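Local structure of histidine--tRNA ligase (Staphylococcus aureus, 1QE0) at residues Glu135-Ala145 with Tyr234-Leu245. The protein catalyses the ATP-dependent attachment of L-histidine to tRNA(His), working as a homodimeric class II aminoacyl-tRNA synthetase. Numbering follows the deposited sequence.
Sequences ENPSVDAEVLA and YYEQVKAYLDDL
Tyr234 reaches over Pro137 at the start of helix 137-153 and ends on Asp140, one turn further on. With CG anti to the backbone N (chi1 -172°), its ring extends from helix 231-245 to lie over the proline. CB leads to CG and CD1, which rest on Pro137 CG, CD1 at 3.5 Å. CE1 meets Pro137 CA and Asp140 OD1, both at 3.5 Å. Across the ring from CD1, CE2 has Glu135 CG at its edge, near the ring plane (3.4 Å). CZ meets Pro137 CD, which lies over one face, a CH-pi contact 3.6 Å from the ring centroid and 16° off the normal. At the tip, Tyr234 OH donates to Asp140 OD2 (2.7 Å), meeting it from above the carboxylate plane. The same OD2 forms a salt bridge with Arg288 and OD1 takes a hydrogen bond from Thr265, tying the buried carboxylate to the central sheet. Pro137 is also a knob in a hole made by Tyr234, Gln237, Val238 and Tyr241. The two helices belong to the class II catalytic domain and pack beside its mixed sheet, their local axes crossing at -46° with a closest approach of 8.5 Å. Just before the knob, Asn136 is the N-cap: its OD1 accepts from Ser138 N and Ser138 OG, both on one face of the amide. Further along the helices, Ala141 CB meets Tyr241 CB at 3.5 Å, and Leu144 CD1 touches both Val238 CG1 and Leu242 CD2. The second subunit packs alongside, its Arg343 against Tyr241 and its Tyr363 against Ser138.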
loop_
_atom_site.group_PDB
_atom_site.type_symbol
_atom_site.label_atom_id
_atom_site.label_comp_id
_atom_site.label_asym_id
_atom_site.label_seq_id
_atom_site.Cartn_x
_atom_site.Cartn_y
_atom_site.Cartn_z
ATOM N N GLU A 135 -26.562 3.284 8.582
ATOM C CA GLU A 135 -26.674 2.595 9.877
ATOM C C GLU A 135 -27.514 1.355 9.673
ATOM O O GLU A 135 -28.707 1.454 9.438
ATOM C CB GLU A 135 -27.332 3.478 10.918
ATOM C CG GLU A 135 -27.386 2.851 12.283
ATOM C CD GLU A 135 -27.678 3.881 13.330
ATOM O OE1 GLU A 135 -28.882 4.197 13.481
ATOM O OE2 GLU A 135 -26.709 4.406 13.959
ATOM N N ASN A 136 -26.926 0.186 9.841
ATOM C CA ASN A 136 -27.681 -1.009 9.560
ATOM C C ASN A 136 -26.924 -2.230 10.053
ATOM O O ASN A 136 -25.759 -2.430 9.717
ATOM C CB ASN A 136 -27.886 -1.059 8.027
ATOM C CG ASN A 136 -28.474 -2.366 7.531
ATOM O OD1 ASN A 136 -28.631 -3.326 8.268
ATOM N ND2 ASN A 136 -28.767 -2.414 6.249
ATOM N N PRO A 137 -27.561 -3.036 10.903
ATOM C CA PRO A 137 -26.956 -4.249 11.443
ATOM C C PRO A 137 -26.222 -5.056 10.389
ATOM O O PRO A 137 -25.109 -5.479 10.616
ATOM C CB PRO A 137 -28.163 -5.018 11.947
ATOM C CG PRO A 137 -29.017 -3.927 12.502
ATOM C CD PRO A 137 -28.868 -2.776 11.528
ATOM N N SER A 138 -26.803 -5.223 9.214
ATOM C CA SER A 138 -26.148 -6.005 8.194
ATOM C C SER A 138 -24.832 -5.387 7.774
ATOM O O SER A 138 -23.962 -6.100 7.295
ATOM C CB SER A 138 -27.050 -6.176 6.992
ATOM O OG SER A 138 -27.378 -4.908 6.468
ATOM N N VAL A 139 -24.673 -4.074 7.939
ATOM C CA VAL A 139 -23.405 -3.404 7.569
ATOM C C VAL A 139 -22.344 -3.748 8.604
ATOM O O VAL A 139 -21.207 -4.078 8.274
ATOM C CB VAL A 139 -23.512 -1.867 7.539
ATOM C CG1 VAL A 139 -22.210 -1.289 7.029
ATOM C CG2 VAL A 139 -24.642 -1.437 6.655
ATOM N N ASP A 140 -22.743 -3.621 9.865
ATOM C CA ASP A 140 -21.912 -3.940 11.004
ATOM C C ASP A 140 -21.409 -5.351 10.821
ATOM O O ASP A 140 -20.202 -5.592 10.861
ATOM C CB ASP A 140 -22.749 -3.888 12.277
ATOM C CG ASP A 140 -23.003 -2.489 12.742
ATOM O OD1 ASP A 140 -22.849 -2.253 13.948
ATOM O OD2 ASP A 140 -23.337 -1.621 11.915
ATOM N N ALA A 141 -22.328 -6.286 10.600
ATOM C CA ALA A 141 -21.935 -7.673 10.398
ATOM C C ALA A 141 -20.885 -7.761 9.284
ATOM O O ALA A 141 -19.870 -8.431 9.458
ATOM C CB ALA A 141 -23.136 -8.551 10.083
ATOM N N GLU A 142 -21.078 -7.024 8.188
ATOM C CA GLU A 142 -20.111 -7.061 7.082
ATOM C C GLU A 142 -18.713 -6.633 7.509
ATOM O O GLU A 142 -17.725 -7.256 7.069
ATOM C CB GLU A 142 -20.541 -6.181 5.915
ATOM C CG GLU A 142 -19.511 -6.116 4.811
ATOM C CD GLU A 142 -19.843 -5.062 3.785
ATOM O OE1 GLU A 142 -19.376 -3.914 3.963
ATOM O OE2 GLU A 142 -20.563 -5.378 2.809
ATOM N N VAL A 143 -18.619 -5.584 8.344
ATOM C CA VAL A 143 -17.311 -5.162 8.774
ATOM C C VAL A 143 -16.727 -6.092 9.799
ATOM O O VAL A 143 -15.505 -6.227 9.855
ATOM C CB VAL A 143 -17.210 -3.717 9.247
ATOM C CG1 VAL A 143 -18.205 -2.819 8.535
ATOM C CG2 VAL A 143 -17.256 -3.625 10.715
ATOM N N LEU A 144 -17.575 -6.783 10.573
ATOM C CA LEU A 144 -17.067 -7.730 11.600
ATOM C C LEU A 144 -16.619 -9.027 10.971
ATOM O O LEU A 144 -15.636 -9.612 11.393
ATOM C CB LEU A 144 -18.089 -8.045 12.676
ATOM C CG LEU A 144 -18.440 -6.880 13.586
ATOM C CD1 LEU A 144 -19.639 -7.286 14.404
ATOM C CD2 LEU A 144 -17.284 -6.480 14.452
ATOM N N ALA A 145 -17.355 -9.489 9.976
ATOM C CA ALA A 145 -17.001 -10.692 9.263
ATOM C C ALA A 145 -15.665 -10.412 8.547
ATOM O O ALA A 145 -14.795 -11.294 8.450
ATOM C CB ALA A 145 -18.073 -11.003 8.265
ATOM N N TYR A 234 -30.843 -3.684 17.655
ATOM C CA TYR A 234 -29.813 -3.506 16.635
ATOM C C TYR A 234 -28.720 -4.495 17.043
ATOM O O TYR A 234 -28.345 -5.385 16.271
ATOM C CB TYR A 234 -29.271 -2.078 16.665
ATOM C CG TYR A 234 -28.340 -1.717 15.528
ATOM C CD1 TYR A 234 -27.233 -2.508 15.200
ATOM C CD2 TYR A 234 -28.556 -0.573 14.796
ATOM C CE1 TYR A 234 -26.380 -2.153 14.169
ATOM C CE2 TYR A 234 -27.708 -0.219 13.763
ATOM C CZ TYR A 234 -26.633 -1.006 13.451
ATOM O OH TYR A 234 -25.859 -0.634 12.380
ATOM N N TYR A 235 -28.294 -4.377 18.301
ATOM C CA TYR A 235 -27.265 -5.219 18.868
ATOM C C TYR A 235 -27.643 -6.677 18.750
ATOM O O TYR A 235 -26.793 -7.516 18.427
ATOM C CB TYR A 235 -27.010 -4.854 20.330
ATOM C CG TYR A 235 -25.932 -5.696 21.000
ATOM C CD1 TYR A 235 -26.130 -6.238 22.270
ATOM C CD2 TYR A 235 -24.704 -5.946 20.366
ATOM C CE1 TYR A 235 -25.148 -6.992 22.892
ATOM C CE2 TYR A 235 -23.715 -6.699 20.991
ATOM C CZ TYR A 235 -23.945 -7.205 22.248
ATOM O OH TYR A 235 -22.928 -7.857 22.886
ATOM N N GLU A 236 -28.904 -6.997 19.009
ATOM C CA GLU A 236 -29.312 -8.392 18.903
ATOM C C GLU A 236 -29.258 -8.846 17.458
ATOM O O GLU A 236 -29.062 -10.022 17.203
ATOM C CB GLU A 236 -30.716 -8.670 19.465
ATOM C CG GLU A 236 -31.007 -8.280 20.924
ATOM C CD GLU A 236 -30.006 -8.768 21.976
ATOM O OE1 GLU A 236 -29.439 -7.894 22.697
ATOM O OE2 GLU A 236 -29.830 -10.008 22.116
ATOM N N GLN A 237 -29.478 -7.936 16.510
ATOM C CA GLN A 237 -29.417 -8.292 15.095
ATOM C C GLN A 237 -27.968 -8.505 14.678
ATOM O O GLN A 237 -27.668 -9.468 13.962
ATOM C CB GLN A 237 -30.051 -7.222 14.225
ATOM C CG GLN A 237 -30.176 -7.650 12.769
ATOM C CD GLN A 237 -30.789 -9.033 12.635
ATOM O OE1 GLN A 237 -30.256 -9.905 11.951
ATOM N NE2 GLN A 237 -31.905 -9.248 13.319
ATOM N N VAL A 238 -27.075 -7.609 15.117
ATOM C CA VAL A 238 -25.649 -7.750 14.826
ATOM C C VAL A 238 -25.215 -9.155 15.267
ATOM O O VAL A 238 -24.737 -9.943 14.448
ATOM C CB VAL A 238 -24.821 -6.685 15.549
ATOM C CG1 VAL A 238 -23.334 -6.968 15.400
ATOM C CG2 VAL A 238 -25.172 -5.306 14.982
ATOM N N LYS A 239 -25.464 -9.511 16.526
ATOM C CA LYS A 239 -25.083 -10.846 17.005
ATOM C C LYS A 239 -25.839 -11.947 16.289
ATOM O O LYS A 239 -25.326 -13.031 16.114
ATOM C CB LYS A 239 -25.277 -10.992 18.509
ATOM C CG LYS A 239 -24.518 -9.980 19.279
ATOM C CD LYS A 239 -24.721 -10.199 20.741
ATOM C CE LYS A 239 -26.123 -9.861 21.159
ATOM N NZ LYS A 239 -26.237 -9.946 22.630
ATOM N N ALA A 240 -27.064 -11.669 15.876
ATOM C CA ALA A 240 -27.847 -12.662 15.164
ATOM C C ALA A 240 -27.031 -13.009 13.943
ATOM O O ALA A 240 -26.714 -14.172 13.701
ATOM C CB ALA A 240 -29.150 -12.085 14.732
ATOM N N TYR A 241 -26.646 -11.971 13.210
ATOM C CA TYR A 241 -25.856 -12.120 11.998
ATOM C C TYR A 241 -24.565 -12.870 12.230
ATOM O O TYR A 241 -24.187 -13.732 11.430
ATOM C CB TYR A 241 -25.570 -10.751 11.405
ATOM C CG TYR A 241 -26.748 -10.232 10.627
ATOM C CD1 TYR A 241 -27.398 -11.058 9.721
ATOM C CD2 TYR A 241 -27.167 -8.911 10.738
ATOM C CE1 TYR A 241 -28.416 -10.588 8.937
ATOM C CE2 TYR A 241 -28.205 -8.431 9.947
ATOM C CZ TYR A 241 -28.812 -9.291 9.043
ATOM O OH TYR A 241 -29.800 -8.877 8.184
ATOM N N LEU A 242 -23.874 -12.526 13.316
ATOM C CA LEU A 242 -22.632 -13.204 13.668
ATOM C C LEU A 242 -22.946 -14.674 13.851
ATOM O O LEU A 242 -22.234 -15.524 13.355
ATOM C CB LEU A 242 -22.038 -12.622 14.950
ATOM C CG LEU A 242 -20.980 -11.526 14.750
ATOM C CD1 LEU A 242 -21.003 -11.010 13.279
ATOM C CD2 LEU A 242 -21.166 -10.408 15.823
ATOM N N ASP A 243 -24.059 -14.983 14.490
ATOM C CA ASP A 243 -24.412 -16.372 14.679
ATOM C C ASP A 243 -24.675 -16.999 13.325
ATOM O O ASP A 243 -24.185 -18.082 13.041
ATOM C CB ASP A 243 -25.618 -16.512 15.602
ATOM C CG ASP A 243 -25.364 -15.919 16.999
ATOM O OD1 ASP A 243 -26.307 -15.359 17.619
ATOM O OD2 ASP A 243 -24.215 -15.999 17.481
ATOM N N ASP A 244 -25.400 -16.288 12.465
ATOM C CA ASP A 244 -25.718 -16.756 11.103
ATOM C C ASP A 244 -24.446 -17.152 10.373
ATOM O O ASP A 244 -24.325 -18.260 9.864
ATOM C CB ASP A 244 -26.303 -15.620 10.272
ATOM C CG ASP A 244 -27.774 -15.397 10.496
ATOM O OD1 ASP A 244 -28.174 -15.059 11.637
ATOM O OD2 ASP A 244 -28.528 -15.470 9.495
ATOM N N LEU A 245 -23.546 -16.177 10.237
ATOM C CA LEU A 245 -22.274 -16.358 9.546
ATOM C C LEU A 245 -21.349 -17.309 10.303
ATOM O O LEU A 245 -20.246 -17.608 9.838
ATOM C CB LEU A 245 -21.568 -15.004 9.373
ATOM C CG LEU A 245 -22.381 -13.820 8.889
ATOM C CD1 LEU A 245 -21.653 -12.534 9.168
ATOM C CD2 LEU A 245 -22.639 -13.960 7.436
#